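Local coordinates for probable hydrogenase maturation factor HypB (Methanocaldococcus jannaschii, PDB 2HF8), which binds guanine nucleotide as a homodimeric G3E-family protein and probably acts as a slow GTPase in nickel insertion into the metal centre of [NiFe] hydrogenases, at residues N129-A134 against E157-I162. Residues are numbered along the deposited sequence; the frame is centred on the assembly and turned at random.
With ZN (zinc ion), chain D; GSP (5'-guanosine-diphosphate-monothiophosphate), chain J.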
loop_
_atom_site.group_PDB
_atom_site.type_symbol
_atom_site.label_atom_id
_atom_site.label_comp_id
_atom_site.label_asym_id
_atom_site.label_seq_id
_atom_site.Cartn_x
_atom_site.Cartn_y
_atom_site.Cartn_z
ATOM N N ASN A 129 -3.718 -1.860 1.785
ATOM C CA ASN A 129 -3.122 -3.067 1.210
ATOM C C ASN A 129 -3.978 -3.513 0.025
ATOM O O ASN A 129 -5.183 -3.746 0.179
ATOM C CB ASN A 129 -3.055 -4.180 2.273
ATOM C CG ASN A 129 -2.201 -5.374 1.850
ATOM O OD1 ASN A 129 -2.030 -5.661 0.664
ATOM N ND2 ASN A 129 -1.676 -6.091 2.837
ATOM N N LEU A 130 -3.362 -3.622 -1.155
ATOM C CA LEU A 130 -4.086 -4.019 -2.367
ATOM C C LEU A 130 -3.959 -5.499 -2.697
ATOM O O LEU A 130 -4.318 -5.934 -3.800
ATOM C CB LEU A 130 -3.650 -3.183 -3.575
ATOM C CG LEU A 130 -4.230 -1.781 -3.741
ATOM C CD1 LEU A 130 -3.697 -1.163 -5.032
ATOM C CD2 LEU A 130 -5.759 -1.784 -3.716
ATOM N N ILE A 131 -3.461 -6.273 -1.739
ATOM C CA ILE A 131 -3.217 -7.691 -1.960
ATOM C C ILE A 131 -4.054 -8.569 -1.032
ATOM O O ILE A 131 -5.057 -9.139 -1.463
ATOM C CB ILE A 131 -1.698 -8.032 -1.864
ATOM C CG1 ILE A 131 -0.915 -7.223 -2.912
ATOM C CG2 ILE A 131 -1.470 -9.538 -2.047
ATOM C CD1 ILE A 131 0.592 -7.263 -2.773
ATOM N N CYS A 132 -3.654 -8.648 0.236
ATOM C CA CYS A 132 -4.201 -9.622 1.193
ATOM C C CYS A 132 -5.712 -9.521 1.470
ATOM O O CYS A 132 -6.377 -10.552 1.556
ATOM C CB CYS A 132 -3.407 -9.585 2.507
ATOM S SG CYS A 132 -1.645 -9.215 2.285
ATOM N N PRO A 133 -6.259 -8.295 1.629
ATOM C CA PRO A 133 -7.707 -8.176 1.885
ATOM C C PRO A 133 -8.645 -8.818 0.844
ATOM O O PRO A 133 -9.824 -9.021 1.138
ATOM C CB PRO A 133 -7.926 -6.659 1.952
ATOM C CG PRO A 133 -6.602 -6.117 2.366
ATOM C CD PRO A 133 -5.607 -6.970 1.647
ATOM N N ALA A 134 -8.130 -9.148 -0.340
ATOM C CA ALA A 134 -8.920 -9.816 -1.379
ATOM C C ALA A 134 -9.504 -11.158 -0.928
ATOM O O ALA A 134 -10.620 -11.519 -1.320
ATOM C CB ALA A 134 -8.090 -10.007 -2.636
ATOM N N GLU A 157 -4.462 -2.560 -13.144
ATOM C CA GLU A 157 -4.093 -3.778 -13.874
ATOM C C GLU A 157 -2.988 -4.573 -13.179
ATOM O O GLU A 157 -2.864 -5.771 -13.402
ATOM C CB GLU A 157 -3.798 -3.518 -15.361
ATOM C CG GLU A 157 -2.779 -2.438 -15.672
ATOM C CD GLU A 157 -2.487 -2.318 -17.169
ATOM O OE1 GLU A 157 -2.950 -3.174 -17.958
ATOM O OE2 GLU A 157 -1.781 -1.362 -17.556
ATOM N N LYS A 158 -2.221 -3.908 -12.310
ATOM C CA LYS A 158 -1.210 -4.571 -11.483
ATOM C C LYS A 158 -1.806 -5.369 -10.322
ATOM O O LYS A 158 -1.120 -6.212 -9.741
ATOM C CB LYS A 158 -0.216 -3.557 -10.917
ATOM C CG LYS A 158 0.917 -3.174 -11.847
ATOM C CD LYS A 158 1.684 -1.987 -11.271
ATOM C CE LYS A 158 3.117 -1.965 -11.755
ATOM N NZ LYS A 158 3.692 -0.588 -11.661
ATOM N N HIS A 159 -3.068 -5.104 -9.973
ATOM C CA HIS A 159 -3.697 -5.775 -8.827
ATOM C C HIS A 159 -5.114 -6.289 -9.127
ATOM O O HIS A 159 -6.065 -5.908 -8.438
ATOM C CB HIS A 159 -3.715 -4.848 -7.598
ATOM C CG HIS A 159 -2.393 -4.210 -7.298
ATOM N ND1 HIS A 159 -1.446 -4.799 -6.487
ATOM C CD2 HIS A 159 -1.858 -3.035 -7.710
ATOM C CE1 HIS A 159 -0.386 -4.014 -6.411
ATOM N NE2 HIS A 159 -0.610 -2.938 -7.148
ATOM N N PRO A 160 -5.261 -7.169 -10.144
ATOM C CA PRO A 160 -6.610 -7.566 -10.585
ATOM C C PRO A 160 -7.411 -8.348 -9.530
ATOM O O PRO A 160 -8.637 -8.217 -9.472
ATOM C CB PRO A 160 -6.336 -8.429 -11.823
ATOM C CG PRO A 160 -4.951 -8.949 -11.627
ATOM C CD PRO A 160 -4.210 -7.844 -10.931
ATOM N N GLY A 161 -6.719 -9.128 -8.700
ATOM C CA GLY A 161 -7.354 -9.975 -7.691
ATOM C C GLY A 161 -8.303 -9.240 -6.763
ATOM O O GLY A 161 -9.457 -9.647 -6.589
ATOM N N ILE A 162 -7.818 -8.151 -6.169
ATOM C CA ILE A 162 -8.646 -7.349 -5.266
ATOM C C ILE A 162 -9.796 -6.646 -6.009
ATOM O O ILE A 162 -10.893 -6.504 -5.468
ATOM C CB ILE A 162 -7.795 -6.358 -4.414
ATOM C CG1 ILE A 162 -8.568 -5.921 -3.157
ATOM C CG2 ILE A 162 -7.294 -5.175 -5.255
ATOM C CD1 ILE A 162 -7.717 -5.178 -2.114
HETATM ZN ZN ZN D . -0.442 -10.686 3.378
HETATM P PG GSP J . 4.440 0.120 -7.598
HETATM O O3B GSP J . 4.748 1.703 -7.658
HETATM S S1G GSP J . 4.131 -0.335 -5.981
HETATM O O2G GSP J . 3.190 -0.182 -8.447
HETATM O O3G GSP J . 5.625 -0.690 -8.141
HETATM P PB GSP J . 6.211 2.379 -7.522
HETATM O O1B GSP J . 6.554 2.531 -6.094
HETATM O O2B GSP J . 7.275 1.686 -8.282
HETATM P PA GSP J . 6.243 4.368 -9.598
HETATM O O1A GSP J . 7.681 4.597 -9.827
HETATM O O2A GSP J . 5.656 3.473 -10.625
HETATM O O3A GSP J . 5.957 3.852 -8.105
HETATM O "O5'" GSP J . 5.495 5.787 -9.599
HETATM C "C5'" GSP J . 4.091 5.890 -9.494
HETATM C "C4'" GSP J . 3.656 7.188 -10.168
HETATM O "O4'" GSP J . 4.152 8.290 -9.433
HETATM C "C3'" GSP J . 4.217 7.335 -11.577
HETATM O "O3'" GSP J . 3.182 7.809 -12.406
HETATM C "C2'" GSP J . 5.317 8.377 -11.456
HETATM O "O2'" GSP J . 5.431 9.174 -12.610
HETATM C "C1'" GSP J . 4.831 9.198 -10.278
HETATM N N9 GSP J . 5.881 9.825 -9.465
HETATM C C8 GSP J . 6.922 9.213 -8.807
HETATM N N7 GSP J . 7.617 10.165 -8.140
HETATM C C5 GSP J . 7.023 11.367 -8.361
HETATM C C6 GSP J . 7.303 12.662 -7.935
HETATM O O6 GSP J . 8.264 12.870 -7.206
HETATM N N1 GSP J . 6.490 13.711 -8.335
HETATM C C2 GSP J . 5.399 13.475 -9.157
HETATM N N2 GSP J . 4.609 14.474 -9.551
HETATM N N3 GSP J . 5.126 12.192 -9.576
HETATM C C4 GSP J . 5.923 11.160 -9.188
HETATM O O HOH W 1 -4.966 -8.219 -5.709
#
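Leu130 reaches from the 129-134 loop toward both His159 and Ile162. Its CB lies 4.0 Å from ND1 of the His159 imidazole. Beyond CG the side chain forks. Leu130 CD1 sits over one ring face, 23° off the normal at the His159 ring centroid, a CH-pi contact offset toward His159 CD2. Leu130 CD2 instead meets Ile162 CG2 at 4.0 Å. With CG anti to the carbonyl carbon (chi1 -80°), the fork is directed away from Leu130 O, which faces the 160-163 helix.

Leu130 O accepts from a water oxygen 3.0 Å away. The same water accepts from Ile162 N, so an amide in the helix's first turn is satisfied across the contact without a direct hydrogen bond. Beside this bridge Ile162 wedges between Leu130 and Ala134, whose CB packs 4.1 Å from Ile162 CB; Ile162 CD1 runs on toward Pro133 CB. Val145 of strand 142-148 touches both Leu130 and Ile162.

At the far side of the loop, Asn129 OD1 accepts from Ile131 N (2.9 Å), closing an Asx turn just ahead of Cys132, whose SG binds zinc together with Cys100 of the same chain and Cys100 of the second subunit. Lys158, just before His159, extends further along to give NZ a weak hydrogen bond to O2G of the nucleotide.

His159 ND1 is buried here with no partner in the model. The contact is therefore mainly apolar, with one water carrying its polar link, and it joins the metal-binding loop of this G domain to a segment that reaches a nucleotide held largely by the second subunit.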